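Local coordinates for protein ethylbenzene dehydrogenase alpha-subunit (Aromatoleum aromaticum, PDB 2IVF) that is the alpha-subunit of a molybdopterin oxidoreductase-family enzyme and carries a molybdenum atom, MGD, MD1 and an iron/sulfur cluster, at residues L268-R272 with T288-D293; D526-N530 with T775-A781; M631-T637 with A646-C652; P835-G839 with G968-S972. Numbering follows the deposited sequence.

Contact 1. Residues L268-R272 with T288-D293; sequences LSEAR and TTPAAD
Residues 268-272 make one turn of the helix 265-274, with Arg-272 N bonded to Leu-268 O at 3.1 Å. Residues 288-293 run beside it. Thr-289 to Ala-291 form a 3-10 turn, held by Ala-291 N to Thr-288 O at 3.1 Å and Ala-292 N to Thr-289 O at 3.0 Å. Ala-292 is then extended (phi/psi -104/140). Leu-268 and Arg-272, one helical turn apart, both direct CA-to-CB toward this turn. Leu-268 takes chi1 t, chi2 p. Its CD2 lies 3.9 Å from Ala-291 CB and 3.9 Å from Thr-288 CG2. Arg-272 is fully stretched, with chi1 to chi3 all t, so it reaches the end of the 288-293 segment. Its NE and NH2 each donate to Asp-293 OD1 at 3.0 Å, forming a salt bridge. One face of the guanidinium lies on Ala-291 C, Ala-292 O and Asp-293 N. Water 1 accepts from Arg-272 NH1 at 3.0 Å and sits 3.0 Å from Pro-290 O. Asp-293 OD2 turns to Val-278 N and to Arg-317 of the beta-subunit, so the ion pair extends across the subunit interface. The helix belongs to the beta-alpha-beta crossover between strands 249-253 and 277-281. The contact ties it to the loop leading into strand 294-296 of the same parallel sheet, with the Thr-288 side chain about 6 Å from MGD.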
loop_
_atom_site.group_PDB
_atom_site.type_symbol
_atom_site.label_atom_id
_atom_site.label_comp_id
_atom_site.label_asym_id
_atom_site.label_seq_id
_atom_site.Cartn_x
_atom_site.Cartn_y
_atom_site.Cartn_z
ATOM N N LEU A 268 -1.673 16.704 2.708
ATOM C CA LEU A 268 -0.295 17.160 2.501
ATOM C C LEU A 268 -0.115 17.895 1.173
ATOM O O LEU A 268 0.382 19.015 1.163
ATOM C CB LEU A 268 0.684 16.012 2.619
ATOM C CG LEU A 268 2.165 16.385 2.505
ATOM C CD1 LEU A 268 2.658 17.268 3.717
ATOM C CD2 LEU A 268 2.995 15.063 2.407
ATOM N N SER A 269 -0.521 17.312 0.033
ATOM C CA SER A 269 -0.421 18.045 -1.226
ATOM C C SER A 269 -1.286 19.287 -1.329
ATOM O O SER A 269 -0.949 20.248 -2.013
ATOM C CB SER A 269 -0.679 17.162 -2.454
ATOM O OG SER A 269 -2.007 16.705 -2.423
ATOM N N GLU A 270 -2.455 19.252 -0.702
ATOM C CA GLU A 270 -3.341 20.386 -0.694
ATOM C C GLU A 270 -2.838 21.495 0.239
ATOM O O GLU A 270 -2.908 22.659 -0.099
ATOM C CB GLU A 270 -4.746 19.899 -0.346
ATOM C CG GLU A 270 -5.243 18.986 -1.488
ATOM C CD GLU A 270 -6.326 18.012 -1.132
ATOM O OE1 GLU A 270 -6.718 17.963 0.056
ATOM O OE2 GLU A 270 -6.811 17.324 -2.089
ATOM N N ALA A 271 -2.240 21.133 1.377
ATOM C CA ALA A 271 -1.597 22.120 2.240
ATOM C C ALA A 271 -0.493 22.820 1.476
ATOM O O ALA A 271 -0.241 24.014 1.645
ATOM C CB ALA A 271 -0.969 21.432 3.515
ATOM N N ARG A 272 0.224 22.038 0.674
ATOM C CA ARG A 272 1.246 22.584 -0.142
ATOM C C ARG A 272 0.709 23.702 -1.079
ATOM O O ARG A 272 1.263 24.779 -1.161
ATOM C CB ARG A 272 1.944 21.499 -0.917
ATOM C CG ARG A 272 3.149 21.994 -1.708
ATOM C CD ARG A 272 3.766 20.936 -2.546
ATOM N NE ARG A 272 5.087 21.318 -3.070
ATOM C CZ ARG A 272 5.730 20.673 -4.048
ATOM N NH1 ARG A 272 5.221 19.589 -4.615
ATOM N NH2 ARG A 272 6.906 21.112 -4.454
ATOM N N THR A 288 7.381 9.825 -0.705
ATOM C CA THR A 288 6.506 10.952 -0.329
ATOM C C THR A 288 7.023 12.269 -0.932
ATOM O O THR A 288 6.341 13.295 -0.920
ATOM C CB THR A 288 6.359 10.959 1.192
ATOM O OG1 THR A 288 5.800 9.690 1.612
ATOM C CG2 THR A 288 5.436 12.062 1.697
ATOM N N THR A 289 8.235 12.240 -1.492
ATOM C CA THR A 289 8.850 13.474 -1.996
ATOM C C THR A 289 8.172 14.167 -3.158
ATOM O O THR A 289 8.469 15.298 -3.427
ATOM C CB THR A 289 10.345 13.262 -2.311
ATOM O OG1 THR A 289 10.503 12.220 -3.303
ATOM C CG2 THR A 289 11.098 12.941 -0.995
ATOM N N PRO A 290 7.288 13.486 -3.886
ATOM C CA PRO A 290 6.516 14.231 -4.896
ATOM C C PRO A 290 5.645 15.337 -4.349
ATOM O O PRO A 290 5.295 16.259 -5.098
ATOM C CB PRO A 290 5.622 13.149 -5.499
ATOM C CG PRO A 290 6.472 11.881 -5.328
ATOM C CD PRO A 290 7.037 12.042 -3.968
ATOM N N ALA A 291 5.270 15.221 -3.080
ATOM C CA ALA A 291 4.604 16.308 -2.377
ATOM C C ALA A 291 5.516 17.313 -1.657
ATOM O O ALA A 291 5.017 18.227 -1.013
ATOM C CB ALA A 291 3.585 15.738 -1.398
ATOM N N ALA A 292 6.830 17.168 -1.780
ATOM C CA ALA A 292 7.748 17.960 -0.976
ATOM C C ALA A 292 8.412 19.094 -1.746
ATOM O O ALA A 292 8.808 18.947 -2.912
ATOM C CB ALA A 292 8.811 17.061 -0.356
ATOM N N ASP A 293 8.544 20.227 -1.071
ATOM C CA ASP A 293 9.390 21.329 -1.525
ATOM C C ASP A 293 10.877 21.064 -1.289
ATOM O O ASP A 293 11.737 21.542 -2.031
ATOM C CB ASP A 293 8.966 22.626 -0.850
ATOM C CG ASP A 293 7.562 23.021 -1.202
ATOM O OD1 ASP A 293 7.274 23.210 -2.412
ATOM O OD2 ASP A 293 6.748 23.111 -0.272
HETATM O O HOH W 1 5.472 18.302 -7.330
#

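Contact 2. Residues D526-N530 with T775-A781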
loop_
_atom_site.group_PDB
_atom_site.type_symbol
_atom_site.label_atom_id
_atom_site.label_comp_id
_atom_site.label_asym_id
_atom_site.label_seq_id
_atom_site.Cartn_x
_atom_site.Cartn_y
_atom_site.Cartn_z
ATOM N N ASP A 526 -5.559 15.068 36.695
ATOM C CA ASP A 526 -6.282 13.891 36.223
ATOM C C ASP A 526 -5.384 12.993 35.382
ATOM O O ASP A 526 -5.401 11.756 35.513
ATOM C CB ASP A 526 -7.550 14.303 35.454
ATOM C CG ASP A 526 -7.310 15.447 34.452
ATOM O OD1 ASP A 526 -6.176 15.690 33.985
ATOM O OD2 ASP A 526 -8.301 16.126 34.137
ATOM N N GLU A 527 -4.580 13.632 34.537
ATOM C CA GLU A 527 -3.701 12.922 33.617
ATOM C C GLU A 527 -2.763 12.013 34.398
ATOM O O GLU A 527 -2.516 10.872 34.021
ATOM C CB GLU A 527 -2.900 13.925 32.790
ATOM C CG GLU A 527 -1.930 13.270 31.843
ATOM C CD GLU A 527 -1.272 14.213 30.871
ATOM O OE1 GLU A 527 -0.698 13.673 29.890
ATOM O OE2 GLU A 527 -1.318 15.452 31.081
ATOM N N MET A 528 -2.304 12.508 35.537
ATOM C CA MET A 528 -1.388 11.760 36.403
ATOM C C MET A 528 -2.098 10.619 37.142
ATOM O O MET A 528 -1.558 9.504 37.283
ATOM C CB MET A 528 -0.763 12.721 37.397
ATOM C CG MET A 528 0.128 13.747 36.723
ATOM S SD MET A 528 0.700 14.988 37.866
ATOM C CE MET A 528 1.238 16.241 36.729
ATOM N N GLY A 529 -3.314 10.884 37.583
ATOM C CA GLY A 529 -4.138 9.856 38.208
ATOM C C GLY A 529 -4.374 8.725 37.232
ATOM O O GLY A 529 -4.291 7.547 37.593
ATOM N N ASN A 530 -4.670 9.080 35.992
ATOM C CA ASN A 530 -4.906 8.081 34.932
ATOM C C ASN A 530 -3.676 7.201 34.634
ATOM O O ASN A 530 -3.796 5.978 34.485
ATOM C CB ASN A 530 -5.428 8.773 33.682
ATOM C CG ASN A 530 -5.498 7.847 32.492
ATOM O OD1 ASN A 530 -4.572 7.780 31.666
ATOM N ND2 ASN A 530 -6.594 7.095 32.412
ATOM N N THR A 775 -12.073 7.263 27.649
ATOM C CA THR A 775 -11.738 7.375 29.076
ATOM C C THR A 775 -10.302 6.916 29.373
ATOM O O THR A 775 -9.882 6.930 30.531
ATOM C CB THR A 775 -12.708 6.527 29.926
ATOM O OG1 THR A 775 -12.655 5.168 29.495
ATOM C CG2 THR A 775 -14.125 7.030 29.821
ATOM N N GLY A 776 -9.562 6.510 28.344
ATOM C CA GLY A 776 -8.223 5.926 28.529
ATOM C C GLY A 776 -7.190 7.019 28.469
ATOM O O GLY A 776 -7.514 8.202 28.579
ATOM N N VAL A 777 -5.940 6.624 28.261
ATOM C CA VAL A 777 -4.817 7.546 28.375
ATOM C C VAL A 777 -4.964 8.705 27.419
ATOM O O VAL A 777 -4.710 9.831 27.794
ATOM C CB VAL A 777 -3.454 6.826 28.136
ATOM C CG1 VAL A 777 -2.309 7.826 28.237
ATOM C CG2 VAL A 777 -3.264 5.704 29.149
ATOM N N SER A 778 -5.399 8.436 26.194
ATOM C CA SER A 778 -5.521 9.491 25.186
ATOM C C SER A 778 -6.358 10.679 25.630
ATOM O O SER A 778 -6.129 11.798 25.207
ATOM C CB SER A 778 -6.122 8.933 23.905
ATOM O OG SER A 778 -5.242 8.099 23.214
ATOM N N ARG A 779 -7.393 10.424 26.410
ATOM C CA ARG A 779 -8.264 11.472 26.840
ATOM C C ARG A 779 -7.461 12.568 27.529
ATOM O O ARG A 779 -7.772 13.745 27.358
ATOM C CB ARG A 779 -9.327 10.950 27.791
ATOM C CG ARG A 779 -10.199 12.037 28.301
ATOM C CD ARG A 779 -11.085 11.604 29.404
ATOM N NE ARG A 779 -12.101 12.622 29.721
ATOM C CZ ARG A 779 -13.136 12.953 28.930
ATOM N NH1 ARG A 779 -13.326 12.375 27.723
ATOM N NH2 ARG A 779 -14.003 13.885 29.347
ATOM N N TYR A 780 -6.421 12.176 28.282
ATOM C CA TYR A 780 -5.639 13.122 29.053
ATOM C C TYR A 780 -4.357 13.468 28.330
ATOM O O TYR A 780 -4.002 14.636 28.307
ATOM C CB TYR A 780 -5.317 12.574 30.439
ATOM C CG TYR A 780 -6.548 12.114 31.141
ATOM C CD1 TYR A 780 -7.393 13.023 31.749
ATOM C CD2 TYR A 780 -6.906 10.771 31.142
ATOM C CE1 TYR A 780 -8.545 12.602 32.376
ATOM C CE2 TYR A 780 -8.073 10.337 31.765
ATOM C CZ TYR A 780 -8.884 11.258 32.375
ATOM O OH TYR A 780 -10.066 10.826 32.966
ATOM N N ALA A 781 -3.720 12.483 27.682
ATOM C CA ALA A 781 -2.437 12.696 27.035
ATOM C C ALA A 781 -2.593 13.745 25.925
ATOM O O ALA A 781 -1.753 14.628 25.751
ATOM C CB ALA A 781 -1.870 11.392 26.444
HETATM O O HOH W 2 -3.891 16.397 30.283
#
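Van der Waals packing dominates, and the Tyr-780 ring does most of it. Asp-526 C lies over one ring face. Asp-526 CG is 3.6 Å from Tyr-780 CD1, and Asn-530 CG is 3.5 Å from Tyr-780 CD2, so the ring spans one turn of the 526-530 helix. Glu-527 packs against the base of the same side chain, with Glu-527 CB 3.6 Å from Tyr-780 CB. At the far end Asn-530 OD1 approaches Val-777 CA at 3.3 Å and Val-777 CG2 at 3.5 Å. This is helix-to-helix packing between the first turn of helix 526-540 and the short helix 777-781. The two axes run roughly antiparallel, at 150°, and approach to 9.0 Å. Glu-527 and Tyr-780 have the closest CA atoms, 5.0 Å apart. Polar links between the segments are indirect. Water 2 donates to Glu-527 OE2 at 2.9 Å and to Tyr-780 O at 2.6 Å, bridging the two helices. The charges also have partners elsewhere. Asp-526 OD1 forms a salt bridge with Lys-803. Glu-527 OE1 forms one with Lys-234, which also hydrogen-bonds Ala-781 O and so joins both segments. Within its own helix, Asp-526 OD1 takes a weak hydrogen bond from Glu-527 N at 2.7 Å.

Contact 3. Residues M631-T637 with A646-C652. With MD1 (phosphoric acid 4-(2-amino-4-oxo-3,4,5,6,-tetrahydro-pteridin-6-yl)-2-hydroxy-3,4-dimercapto-but-3-en-yl ester guanylate ester), chain N.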
loop_
_atom_site.group_PDB
_atom_site.type_symbol
_atom_site.label_atom_id
_atom_site.label_comp_id
_atom_site.label_asym_id
_atom_site.label_seq_id
_atom_site.Cartn_x
_atom_site.Cartn_y
_atom_site.Cartn_z
ATOM N N MET A 631 2.289 -26.677 21.811
ATOM C CA MET A 631 1.203 -26.311 20.892
ATOM C C MET A 631 1.395 -24.925 20.364
ATOM O O MET A 631 1.493 -23.947 21.120
ATOM C CB MET A 631 -0.150 -26.399 21.610
ATOM C CG MET A 631 -1.331 -25.832 20.880
ATOM S SD MET A 631 -1.679 -26.702 19.339
ATOM C CE MET A 631 -2.085 -28.360 19.993
ATOM N N ILE A 632 1.355 -24.830 19.040
ATOM C CA ILE A 632 1.329 -23.569 18.381
ATOM C C ILE A 632 0.072 -23.590 17.576
ATOM O O ILE A 632 -0.108 -24.485 16.743
ATOM C CB ILE A 632 2.525 -23.394 17.429
ATOM C CG1 ILE A 632 3.814 -23.589 18.203
ATOM C CG2 ILE A 632 2.438 -22.032 16.783
ATOM C CD1 ILE A 632 5.130 -23.580 17.346
ATOM N N PHE A 633 -0.820 -22.643 17.832
ATOM C CA PHE A 633 -2.041 -22.595 17.047
ATOM C C PHE A 633 -2.292 -21.193 16.556
ATOM O O PHE A 633 -1.930 -20.200 17.205
ATOM C CB PHE A 633 -3.236 -23.175 17.800
ATOM C CG PHE A 633 -3.697 -22.345 18.997
ATOM C CD1 PHE A 633 -3.018 -22.402 20.197
ATOM C CD2 PHE A 633 -4.816 -21.524 18.913
ATOM C CE1 PHE A 633 -3.472 -21.691 21.311
ATOM C CE2 PHE A 633 -5.231 -20.777 20.022
ATOM C CZ PHE A 633 -4.562 -20.869 21.206
ATOM N N ALA A 634 -2.883 -21.126 15.375
ATOM C CA ALA A 634 -3.102 -19.882 14.701
ATOM C C ALA A 634 -4.575 -19.717 14.415
ATOM O O ALA A 634 -5.251 -20.682 14.008
ATOM C CB ALA A 634 -2.340 -19.839 13.423
ATOM N N LEU A 635 -5.044 -18.487 14.617
ATOM C CA LEU A 635 -6.352 -18.059 14.181
ATOM C C LEU A 635 -6.109 -17.152 13.007
ATOM O O LEU A 635 -5.761 -15.978 13.185
ATOM C CB LEU A 635 -7.093 -17.316 15.267
ATOM C CG LEU A 635 -7.804 -18.183 16.283
ATOM C CD1 LEU A 635 -6.785 -18.775 17.191
ATOM C CD2 LEU A 635 -8.850 -17.345 17.070
ATOM N N GLU A 636 -6.266 -17.720 11.815
ATOM C CA GLU A 636 -5.879 -17.051 10.593
ATOM C C GLU A 636 -6.916 -17.087 9.506
ATOM O O GLU A 636 -7.734 -18.014 9.385
ATOM C CB GLU A 636 -4.574 -17.685 10.069
ATOM C CG GLU A 636 -3.301 -16.933 10.398
ATOM C CD GLU A 636 -3.129 -15.596 9.746
ATOM O OE1 GLU A 636 -3.995 -15.122 8.945
ATOM O OE2 GLU A 636 -2.071 -14.995 10.045
ATOM N N THR A 637 -6.863 -16.067 8.675
ATOM C CA THR A 637 -7.571 -16.044 7.421
ATOM C C THR A 637 -6.669 -16.505 6.299
ATOM O O THR A 637 -7.140 -16.900 5.229
ATOM C CB THR A 637 -8.008 -14.620 7.081
ATOM O OG1 THR A 637 -6.868 -13.767 7.159
ATOM C CG2 THR A 637 -9.071 -14.150 8.072
ATOM N N ALA A 646 2.765 -23.751 12.582
ATOM C CA ALA A 646 1.799 -24.088 13.603
ATOM C C ALA A 646 1.476 -25.575 13.610
ATOM O O ALA A 646 1.695 -26.312 12.631
ATOM C CB ALA A 646 0.513 -23.281 13.374
ATOM N N ASP A 647 0.948 -26.028 14.734
ATOM C CA ASP A 647 0.427 -27.354 14.857
ATOM C C ASP A 647 -1.002 -27.413 14.407
ATOM O O ASP A 647 -1.424 -28.435 13.895
ATOM C CB ASP A 647 0.531 -27.815 16.295
ATOM C CG ASP A 647 1.938 -27.717 16.811
ATOM O OD1 ASP A 647 2.879 -28.194 16.118
ATOM O OD2 ASP A 647 2.096 -27.152 17.902
ATOM N N ILE A 648 -1.736 -26.318 14.615
ATOM C CA ILE A 648 -3.156 -26.237 14.325
ATOM C C ILE A 648 -3.412 -24.858 13.730
ATOM O O ILE A 648 -2.964 -23.842 14.273
ATOM C CB ILE A 648 -4.013 -26.393 15.629
ATOM C CG1 ILE A 648 -3.873 -27.770 16.257
ATOM C CG2 ILE A 648 -5.497 -26.095 15.336
ATOM C CD1 ILE A 648 -4.390 -28.934 15.420
ATOM N N VAL A 649 -4.121 -24.803 12.609
ATOM C CA VAL A 649 -4.538 -23.535 12.048
ATOM C C VAL A 649 -6.060 -23.553 11.993
ATOM O O VAL A 649 -6.663 -24.499 11.438
ATOM C CB VAL A 649 -3.926 -23.312 10.659
ATOM C CG1 VAL A 649 -4.411 -21.981 10.058
ATOM C CG2 VAL A 649 -2.378 -23.366 10.738
ATOM N N LEU A 650 -6.673 -22.506 12.576
ATOM C CA LEU A 650 -8.124 -22.388 12.687
ATOM C C LEU A 650 -8.588 -21.323 11.708
ATOM O O LEU A 650 -8.091 -20.178 11.770
ATOM C CB LEU A 650 -8.484 -21.932 14.077
ATOM C CG LEU A 650 -8.100 -22.882 15.198
ATOM C CD1 LEU A 650 -8.520 -22.270 16.501
ATOM C CD2 LEU A 650 -8.718 -24.261 14.987
ATOM N N PRO A 651 -9.486 -21.666 10.785
ATOM C CA PRO A 651 -9.824 -20.662 9.749
ATOM C C PRO A 651 -10.798 -19.581 10.220
ATOM O O PRO A 651 -11.791 -19.902 10.822
ATOM C CB PRO A 651 -10.504 -21.488 8.666
ATOM C CG PRO A 651 -11.188 -22.591 9.411
ATOM C CD PRO A 651 -10.201 -22.921 10.575
ATOM N N CYS A 652 -10.535 -18.319 9.860
ATOM C CA CYS A 652 -11.336 -17.206 10.303
ATOM C C CYS A 652 -11.989 -16.421 9.178
ATOM O O CYS A 652 -11.559 -16.407 8.013
ATOM C CB CYS A 652 -10.498 -16.252 11.157
ATOM S SG CYS A 652 -9.912 -17.075 12.622
HETATM P PB MD1 N . 1.969 -8.334 12.205
HETATM O O3B MD1 N . 1.539 -8.375 10.684
HETATM O O1B MD1 N . 0.804 -7.823 12.974
HETATM O O2B MD1 N . 2.734 -9.532 12.618
HETATM O O3A MD1 N . 3.047 -7.170 12.182
HETATM C C10 MD1 N . 2.706 -5.782 12.392
HETATM C C11 MD1 N . 4.001 -5.040 12.103
HETATM O O11 MD1 N . 4.066 -5.015 10.637
HETATM C C12 MD1 N . 3.913 -3.622 12.600
HETATM S S12 MD1 N . 2.416 -2.893 12.994
HETATM C C13 MD1 N . 5.029 -2.829 12.690
HETATM S S13 MD1 N . 4.957 -1.219 13.191
HETATM C C14 MD1 N . 6.389 -3.328 12.382
HETATM N N15 MD1 N . 7.124 -2.705 11.335
HETATM C C16 MD1 N . 8.331 -3.202 10.917
HETATM C C15 MD1 N . 9.031 -2.465 9.980
HETATM O O14 MD1 N . 8.587 -1.373 9.534
HETATM N N17 MD1 N . 10.178 -3.043 9.542
HETATM C C17 MD1 N . 10.643 -4.251 10.064
HETATM N N16 MD1 N . 11.790 -4.707 9.579
HETATM N N18 MD1 N . 9.957 -4.915 11.009
HETATM C C20 MD1 N . 8.824 -4.401 11.437
HETATM N N8 MD1 N . 8.153 -5.040 12.429
HETATM C C7 MD1 N . 6.870 -4.644 12.944
HETATM P PA MD1 N . 1.275 -9.577 9.646
HETATM O O1A MD1 N . 0.363 -8.998 8.614
HETATM O O2A MD1 N . 2.591 -10.073 9.185
HETATM O "O5'" MD1 N . 0.545 -10.720 10.455
HETATM C "C5'" MD1 N . -0.804 -10.465 10.829
HETATM C "C4'" MD1 N . -1.650 -11.606 10.439
HETATM O "O4'" MD1 N . -2.970 -11.153 10.712
HETATM C "C1'" MD1 N . -3.785 -11.848 9.767
HETATM N N9 MD1 N . -5.117 -11.261 9.567
HETATM C C4 MD1 N . -6.224 -11.791 10.066
HETATM N N3 MD1 N . -6.382 -12.892 10.839
HETATM C C2 MD1 N . -7.597 -13.250 11.253
HETATM N N2 MD1 N . -7.765 -14.344 12.043
HETATM N N1 MD1 N . -8.679 -12.520 10.802
HETATM C C6 MD1 N . -8.591 -11.396 10.016
HETATM O O6 MD1 N . -9.615 -10.777 9.729
HETATM C C5 MD1 N . -7.300 -11.000 9.631
HETATM N N7 MD1 N . -6.805 -10.024 8.879
HETATM C C8 MD1 N . -5.479 -10.188 8.858
HETATM C "C2'" MD1 N . -3.001 -11.783 8.460
HETATM O "O2'" MD1 N . -3.340 -12.837 7.526
HETATM C "C3'" MD1 N . -1.537 -11.817 8.924
HETATM O "O3'" MD1 N . -0.908 -13.097 8.651
#
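Two neighbouring parallel strands end here in the MD1 pocket of the molybdopterin oxidoreductase fold. Strands 631-636 and 648-651 lie side by side in a mixed sheet, 4.7 Å apart at an angle of 18°. The ladder alternates as expected for parallel strands: Ile-648 N to Ile-632 O at 3.2 Å, Ala-634 N to Ile-648 O at 2.9 Å, Leu-650 N to Ala-634 O at 2.7 Å, Glu-636 N to Leu-650 O at 3.1 Å, and Cys-652 N to Glu-636 O at 2.9 Å. At its start Asp-647 bonds back twice. Its N donates to Ile-632 O at 2.7 Å, and its OD2 accepts from Ile-632 N at 2.7 Å. The Asp-647 carboxylate also forms salt bridges with Arg-149 and Arg-153. Phe-633, Leu-635, Ile-648 and Leu-650 share one sheet face, covered by helices 163-181 and 687-704. Leu-635 CD1 meets Leu-650 CD1 at 4.0 Å. Ala-634, Glu-636 and Val-649 point to the other face. MD1 is bound at the C-terminal ends of the strands. Glu-636 holds both ribose hydroxyls: MD1 O2' donates to Glu-636 OE1 at 2.8 Å and MD1 O3' to Glu-636 OE2 at 2.6 Å. The guanine sits beside Thr-637 and Cys-652, with Cys-652 CB 3.4 Å from MD1 N2. That same N2 donates to the backbone Leu-635 O at 2.8 Å.

Contact 4. Residues P835-G839 with G968-S972; sequences PMVGG and GVRVS
The Met-836 side chain lays its methyl CE over one face of the Arg-970 guanidinium, 3.7 Å from Arg-970 NH1. Met-836 is the centre of an inverse gamma turn and opens a type II beta turn ending at Gly-839, closed by Gly-839 N to Met-836 O at 3.1 Å. Gly-838 has phi/psi 98/-14, and a CB there would clash with Arg-970 O. The turn sits on strand 969-975, with Val-837 beside Val-969 and Gly-838 beside Arg-970, each CA pair 5.2 Å apart. Arg-970 N donates to Val-837 O at 2.9 Å. Val-837 CG1 touches Val-969 CG2 at 3.8 Å. Arg-970 has chi1 m, chi2 m, chi3 t, and its NH1 bonds His-841 O. Water 3 accepts from Arg-970 NE at 2.7 Å and donates to Pro-835 O at 2.8 Å and Gly-968 O at 2.7 Å. The strand belongs to the closed barrel, consistent with a double-psi beta-barrel. One direct backbone bond and one water that spends both its protons on carbonyls thus fix the turn to the strand, without a salt bridge between the segments.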
loop_
_atom_site.group_PDB
_atom_site.type_symbol
_atom_site.label_atom_id
_atom_site.label_comp_id
_atom_site.label_asym_id
_atom_site.label_seq_id
_atom_site.Cartn_x
_atom_site.Cartn_y
_atom_site.Cartn_z
ATOM N N PRO A 835 24.243 2.395 16.704
ATOM C CA PRO A 835 25.204 1.358 17.044
ATOM C C PRO A 835 25.465 0.424 15.855
ATOM O O PRO A 835 24.621 0.304 14.982
ATOM C CB PRO A 835 24.497 0.626 18.159
ATOM C CG PRO A 835 23.730 1.671 18.829
ATOM C CD PRO A 835 23.138 2.423 17.678
ATOM N N MET A 836 26.646 -0.162 15.801
ATOM C CA MET A 836 27.038 -1.047 14.701
ATOM C C MET A 836 26.427 -2.433 14.900
ATOM O O MET A 836 27.102 -3.444 14.995
ATOM C CB MET A 836 28.578 -1.092 14.573
ATOM C CG MET A 836 29.107 0.218 13.906
ATOM S SD MET A 836 30.890 0.227 13.718
ATOM C CE MET A 836 30.982 -0.635 12.139
ATOM N N VAL A 837 25.099 -2.451 14.973
ATOM C CA VAL A 837 24.344 -3.688 15.078
ATOM C C VAL A 837 24.575 -4.518 13.810
ATOM O O VAL A 837 24.336 -4.031 12.703
ATOM C CB VAL A 837 22.838 -3.426 15.198
ATOM C CG1 VAL A 837 22.073 -4.743 15.438
ATOM C CG2 VAL A 837 22.512 -2.323 16.281
ATOM N N GLY A 838 24.991 -5.776 13.992
ATOM C CA GLY A 838 25.303 -6.664 12.894
ATOM C C GLY A 838 26.783 -6.738 12.567
ATOM O O GLY A 838 27.197 -7.602 11.806
ATOM N N GLY A 839 27.572 -5.819 13.093
ATOM C CA GLY A 839 29.034 -5.844 12.878
ATOM C C GLY A 839 29.404 -4.714 11.949
ATOM O O GLY A 839 28.581 -3.872 11.611
ATOM N N GLY A 968 18.891 1.027 10.370
ATOM C CA GLY A 968 20.284 1.372 10.404
ATOM C C GLY A 968 21.179 0.209 10.773
ATOM O O GLY A 968 22.378 0.367 10.920
ATOM N N VAL A 969 20.590 -0.978 10.938
ATOM C CA VAL A 969 21.385 -2.169 11.123
ATOM C C VAL A 969 22.367 -2.283 9.955
ATOM O O VAL A 969 22.076 -1.875 8.809
ATOM C CB VAL A 969 20.509 -3.403 11.288
ATOM C CG1 VAL A 969 21.337 -4.742 11.130
ATOM C CG2 VAL A 969 19.836 -3.342 12.693
ATOM N N ARG A 970 23.536 -2.805 10.254
ATOM C CA ARG A 970 24.556 -2.950 9.263
ATOM C C ARG A 970 24.386 -4.228 8.466
ATOM O O ARG A 970 24.232 -5.310 9.027
ATOM C CB ARG A 970 25.930 -2.981 9.928
ATOM C CG ARG A 970 26.295 -1.695 10.659
ATOM C CD ARG A 970 26.066 -0.440 9.829
ATOM N NE ARG A 970 26.578 0.796 10.431
ATOM C CZ ARG A 970 27.825 1.278 10.255
ATOM N NH1 ARG A 970 28.739 0.655 9.515
ATOM N NH2 ARG A 970 28.195 2.419 10.827
ATOM N N VAL A 971 24.501 -4.098 7.149
ATOM C CA VAL A 971 24.562 -5.237 6.263
ATOM C C VAL A 971 25.626 -5.014 5.209
ATOM O O VAL A 971 25.973 -3.889 4.922
ATOM C CB VAL A 971 23.233 -5.500 5.566
ATOM C CG1 VAL A 971 22.170 -5.792 6.623
ATOM C CG2 VAL A 971 22.840 -4.339 4.616
ATOM N N SER A 972 26.177 -6.118 4.711
ATOM C CA SER A 972 26.979 -6.143 3.487
ATOM C C SER A 972 26.082 -6.688 2.365
ATOM O O SER A 972 25.130 -7.386 2.636
ATOM C CB SER A 972 28.178 -7.041 3.703
ATOM O OG SER A 972 29.263 -6.344 4.312
HETATM O O HOH W 3 24.644 1.100 12.255
#

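From the N terminus, contact 1 comes first. It closes a short loop of 15 residues that includes strand 277-281. Contact 2 then opens at 526-530 and joins it to 775-781, spanning 244 residues. Contact 3 lies wholly within that span and pairs two segments with only eight residues between them. Contact 4 follows in series and brings 835-839 onto 968-972 across 128 residues, at the barrel. No two contacts cross along the chain, and none touch in space. Contacts 2 and 4 lie on opposite sides of the chain's centre, 39 Å apart between centres. Contact 1 approaches MGD in the parallel-sheet region, while contact 3 binds MD1 at the ends of strands 631-636 and 648-651, in a separate mixed sheet.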